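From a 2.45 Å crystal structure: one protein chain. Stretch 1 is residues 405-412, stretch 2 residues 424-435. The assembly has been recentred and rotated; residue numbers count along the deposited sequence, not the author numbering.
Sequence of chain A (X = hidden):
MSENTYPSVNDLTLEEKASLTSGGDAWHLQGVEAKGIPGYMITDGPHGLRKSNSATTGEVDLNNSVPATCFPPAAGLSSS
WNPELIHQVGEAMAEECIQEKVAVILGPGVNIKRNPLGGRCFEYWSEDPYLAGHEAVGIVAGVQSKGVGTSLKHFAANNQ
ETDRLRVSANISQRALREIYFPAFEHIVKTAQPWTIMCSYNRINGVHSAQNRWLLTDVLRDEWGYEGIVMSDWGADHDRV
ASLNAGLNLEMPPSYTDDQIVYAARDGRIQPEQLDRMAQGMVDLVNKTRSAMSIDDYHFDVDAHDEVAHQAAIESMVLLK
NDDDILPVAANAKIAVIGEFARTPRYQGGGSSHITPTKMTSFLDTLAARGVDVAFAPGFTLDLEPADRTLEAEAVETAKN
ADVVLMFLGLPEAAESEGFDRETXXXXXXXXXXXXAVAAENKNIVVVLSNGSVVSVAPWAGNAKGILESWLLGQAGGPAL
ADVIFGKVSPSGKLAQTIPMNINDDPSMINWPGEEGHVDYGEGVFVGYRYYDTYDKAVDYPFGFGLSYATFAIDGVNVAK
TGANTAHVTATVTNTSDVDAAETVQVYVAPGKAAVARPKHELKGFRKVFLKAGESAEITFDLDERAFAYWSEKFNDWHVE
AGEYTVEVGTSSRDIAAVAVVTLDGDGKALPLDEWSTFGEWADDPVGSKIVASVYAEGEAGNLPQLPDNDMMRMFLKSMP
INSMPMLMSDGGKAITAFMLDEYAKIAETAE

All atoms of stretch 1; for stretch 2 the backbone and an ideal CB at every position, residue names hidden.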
# COMPACT_ATOMS: atom_id res chain seq x y z
N LEU A 405 -7.86 17.86 -22.87
CA LEU A 405 -7.48 16.83 -21.91
C LEU A 405 -6.03 16.46 -22.19
O LEU A 405 -5.73 15.74 -23.15
CB LEU A 405 -8.41 15.62 -22.04
CG LEU A 405 -9.89 15.93 -21.81
CD1 LEU A 405 -10.75 14.69 -22.00
CD2 LEU A 405 -10.10 16.54 -20.43
N MET A 406 -5.13 16.95 -21.35
CA MET A 406 -3.70 16.73 -21.52
C MET A 406 -3.23 15.65 -20.55
O MET A 406 -3.42 15.78 -19.34
CB MET A 406 -2.90 18.00 -21.28
CG MET A 406 -1.45 17.85 -21.64
SD MET A 406 -0.62 19.43 -21.65
CE MET A 406 -1.69 20.31 -22.78
N PHE A 407 -2.61 14.61 -21.09
CA PHE A 407 -2.18 13.45 -20.31
C PHE A 407 -0.67 13.52 -20.11
O PHE A 407 0.10 13.36 -21.06
CB PHE A 407 -2.60 12.16 -20.99
CG PHE A 407 -4.08 11.90 -20.93
CD1 PHE A 407 -4.97 12.64 -21.70
CD2 PHE A 407 -4.59 10.92 -20.10
CE1 PHE A 407 -6.32 12.41 -21.64
CE2 PHE A 407 -5.95 10.69 -20.04
CZ PHE A 407 -6.82 11.43 -20.81
N LEU A 408 -0.25 13.77 -18.87
CA LEU A 408 1.15 13.92 -18.51
C LEU A 408 1.54 12.86 -17.48
O LEU A 408 0.70 12.11 -16.98
CB LEU A 408 1.40 15.32 -17.97
CG LEU A 408 0.81 16.43 -18.85
CD1 LEU A 408 0.93 17.80 -18.18
CD2 LEU A 408 1.47 16.42 -20.22
N GLY A 409 2.82 12.82 -17.15
CA GLY A 409 3.26 11.91 -16.13
C GLY A 409 4.63 11.35 -16.44
O GLY A 409 5.39 11.90 -17.24
N LEU A 410 4.94 10.23 -15.77
CA LEU A 410 6.27 9.64 -15.82
C LEU A 410 6.30 8.53 -16.86
O LEU A 410 5.46 7.62 -16.79
CB LEU A 410 6.63 9.07 -14.46
CG LEU A 410 6.58 10.04 -13.28
CD1 LEU A 410 6.89 9.29 -11.99
CD2 LEU A 410 7.54 11.19 -13.50
N PRO A 411 7.19 8.56 -17.84
CA PRO A 411 7.41 7.39 -18.68
C PRO A 411 8.09 6.29 -17.88
O PRO A 411 8.56 6.51 -16.76
CB PRO A 411 8.31 7.91 -19.81
CG PRO A 411 8.27 9.39 -19.70
CD PRO A 411 8.03 9.69 -18.26
N GLU A 412 8.15 5.10 -18.48
CA GLU A 412 8.68 3.94 -17.75
C GLU A 412 10.12 4.16 -17.32
O GLU A 412 10.52 3.75 -16.22
CB GLU A 412 8.56 2.68 -18.60
CG GLU A 412 7.16 2.07 -18.64
CD GLU A 412 7.17 0.66 -19.18
OE1 GLU A 412 8.22 0.22 -19.70
OE2 GLU A 412 6.12 -0.02 -19.11
N UNK A 424 11.12 14.42 -7.95
CA UNK A 424 9.68 14.25 -7.96
C UNK A 424 9.04 14.80 -9.23
O UNK A 424 7.89 14.46 -9.52
CB UNK A 424 9.07 14.93 -6.73
N UNK A 425 9.77 15.60 -10.00
CA UNK A 425 9.20 16.32 -11.13
C UNK A 425 8.86 15.38 -12.29
O UNK A 425 9.50 14.34 -12.48
CB UNK A 425 10.17 17.40 -11.60
N UNK A 426 7.84 15.76 -13.04
CA UNK A 426 7.52 15.13 -14.33
C UNK A 426 8.50 15.67 -15.36
O UNK A 426 9.18 16.66 -15.09
CB UNK A 426 6.07 15.40 -14.75
N UNK A 427 8.64 15.04 -16.53
CA UNK A 427 9.62 15.53 -17.51
C UNK A 427 9.40 17.00 -17.87
O UNK A 427 8.27 17.46 -18.03
CB UNK A 427 9.56 14.68 -18.78
N UNK A 428 10.52 17.72 -18.02
CA UNK A 428 10.48 19.17 -18.23
C UNK A 428 9.85 19.54 -19.57
O UNK A 428 9.19 20.58 -19.67
CB UNK A 428 11.89 19.75 -18.15
N UNK A 429 10.06 18.73 -20.61
CA UNK A 429 9.46 19.04 -21.90
C UNK A 429 7.94 18.91 -21.86
O UNK A 429 7.25 19.58 -22.64
CB UNK A 429 10.04 18.12 -22.98
N UNK A 430 7.41 18.07 -20.97
CA UNK A 430 5.96 18.01 -20.76
C UNK A 430 5.45 19.27 -20.07
O UNK A 430 4.32 19.71 -20.33
CB UNK A 430 5.59 16.78 -19.93
N UNK A 431 6.23 19.83 -19.16
CA UNK A 431 5.85 21.10 -18.55
C UNK A 431 5.89 22.23 -19.58
O UNK A 431 5.01 23.09 -19.62
CB UNK A 431 6.77 21.42 -17.37
N UNK A 432 6.92 22.23 -20.44
CA UNK A 432 7.00 23.25 -21.48
C UNK A 432 5.80 23.19 -22.42
O UNK A 432 5.25 24.22 -22.81
CB UNK A 432 8.30 23.09 -22.28
N UNK A 433 5.37 21.98 -22.78
CA UNK A 433 4.21 21.84 -23.65
C UNK A 433 2.95 22.36 -22.97
O UNK A 433 2.12 23.02 -23.60
CB UNK A 433 4.02 20.38 -24.06
N UNK A 434 2.80 22.07 -21.68
CA UNK A 434 1.65 22.59 -20.94
C UNK A 434 1.64 24.11 -20.93
O UNK A 434 0.59 24.73 -21.15
CB UNK A 434 1.65 22.06 -19.50
N UNK A 435 2.80 24.73 -20.69
CA UNK A 435 2.87 26.19 -20.71
C UNK A 435 2.49 26.75 -22.08
O UNK A 435 1.77 27.75 -22.17
CB UNK A 435 4.28 26.66 -20.33

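Strand 405-409 and helix 428-435 run nearly antiparallel, their N-to-C directions 154° apart and their axes 8.9 Å apart at closest approach, so the helix climbs back along the strand while positions 425-427 lie beside G409, L410 and P411.

Position 424 points its CA-to-CB bond away, and its ideal CB has nothing of stretch 1 within 5.5 Å. Stretch 1 sets no preference; the residue is L424. Position 425 also points away and is equally unconstrained on this evidence. It is D425, whose OD1 is hydrogen-bonded elsewhere in the structure; towards stretch 1 it offers its backbone, with D425 O 3.8 Å from L410 CD2.

At position 426 the bond runs sideways, and the ideal CB lies 4.6 Å from L410 CD2 and 4.3 Å from G409 O. L410 CD2 favours an aliphatic side chain such as valine, isoleucine or leucine, although G409 O, an acceptor, would not exclude threonine. I426 is deposited, with chi1 p and chi2 t. Its CD1 comes 4.3 Å from L408 CB, while its CG2 is 4.5 Å from L410 CD2, so the two branches touch different leucines.

Position 427 points toward stretch 1, its ideal CB 5.2 Å from P411 CD. Phi/psi of -56/140 just before the helix fits an N-cap site, where serine, threonine or aspartate is common, but this phi also admits proline, and the ring of P411 favours a compact apolar group. The residue is P427: its CG packs 3.8 Å from P411 CD, and its CD approaches G409 O at 3.3 Å.

Positions 428 and 429 have ideal CB atoms clear of stretch 1, so many helix-compatible residues would do. They are A428 and K429, the lysine's NZ being hydrogen-bonded elsewhere in the structure.

Position 430 is the most telling. Its CB points toward the strand, 4.1 Å from L408 CD2, and the CA atoms of 408 and 430 are 6.7 Å apart. Leucine or methionine could use the apolar surface, but the backbone N and O of G409 lie within reach of a longer polar side chain. An amide, carrying both donor and acceptor, matches them best. Q430, with chi1 m and chi2 t, accepts a hydrogen bond from G409 N at OE1 (3.0 Å, N-H...O angle 164°). Its NE2 donates a weak one to G409 O at 3.1 Å, where the angle is only 134°.

Positions 431, 432 and 435 have no stretch 1 atom within 5.5 Å of their ideal CB, so many helix-compatible residues, polar or apolar, would suit; they hold V431, which points away, E432 and K435.

Position 433 points toward the strand, but its ideal CB is still 5.3 Å from M406 SD. A large aliphatic side chain would suit this looser site. L433 is deposited; its CD2 comes no nearer than 4.6 Å to M406 SD, so it borders the site without close packing.

Position 434 points sideways, its ideal CB 4.1 Å from M406 SD and 4.5 Å from L408 CD1. Leucine, isoleucine or methionine would suit this apolar pair. L434 places CD1 4.0 Å from M406 SD and CD2 4.3 Å from L408 CD1, dividing its methyls between them.

Stretch 2 424-435: LDIPAKQVELLK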
# COMPACT_ATOMS: atom_id res chain seq x y z
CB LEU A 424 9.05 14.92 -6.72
CG LEU A 424 9.34 14.26 -5.38
CD1 LEU A 424 8.70 15.01 -4.22
CD2 LEU A 424 8.88 12.81 -5.40
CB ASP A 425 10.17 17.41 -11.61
CG ASP A 425 10.56 18.38 -10.50
OD1 ASP A 425 9.75 18.61 -9.58
OD2 ASP A 425 11.69 18.92 -10.54
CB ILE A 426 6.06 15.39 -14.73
CG1 ILE A 426 5.87 16.87 -15.09
CG2 ILE A 426 5.12 14.95 -13.61
CD1 ILE A 426 4.50 17.20 -15.63
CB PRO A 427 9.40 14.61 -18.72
CG PRO A 427 8.92 13.34 -18.12
CD PRO A 427 8.06 13.75 -16.95
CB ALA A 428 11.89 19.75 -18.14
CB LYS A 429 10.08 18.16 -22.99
CG LYS A 429 9.86 16.67 -22.80
CD LYS A 429 10.55 15.89 -23.92
CE LYS A 429 10.32 14.39 -23.78
NZ LYS A 429 10.95 13.63 -24.89
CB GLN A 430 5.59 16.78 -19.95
CG GLN A 430 5.97 15.47 -20.59
CD GLN A 430 5.47 14.29 -19.78
OE1 GLN A 430 4.55 14.42 -18.98
NE2 GLN A 430 6.09 13.14 -19.98
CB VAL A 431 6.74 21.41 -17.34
CG1 VAL A 431 6.35 22.74 -16.73
CG2 VAL A 431 6.60 20.30 -16.31
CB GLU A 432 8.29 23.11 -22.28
CG GLU A 432 9.53 23.61 -21.56
CD GLU A 432 10.81 23.13 -22.22
OE1 GLU A 432 11.53 22.30 -21.62
OE2 GLU A 432 11.09 23.58 -23.36
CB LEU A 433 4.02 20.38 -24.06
CG LEU A 433 2.72 20.11 -24.82
CD1 LEU A 433 2.78 20.73 -26.21
CD2 LEU A 433 2.46 18.62 -24.91
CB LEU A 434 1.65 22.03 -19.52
CG LEU A 434 0.62 22.61 -18.54
CD1 LEU A 434 -0.80 22.46 -19.07
CD2 LEU A 434 0.76 21.96 -17.17
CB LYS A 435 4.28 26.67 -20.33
CG LYS A 435 4.69 26.41 -18.88
CD LYS A 435 6.20 26.51 -18.70
CE LYS A 435 6.58 26.89 -17.27
NZ LYS A 435 5.99 25.97 -16.25
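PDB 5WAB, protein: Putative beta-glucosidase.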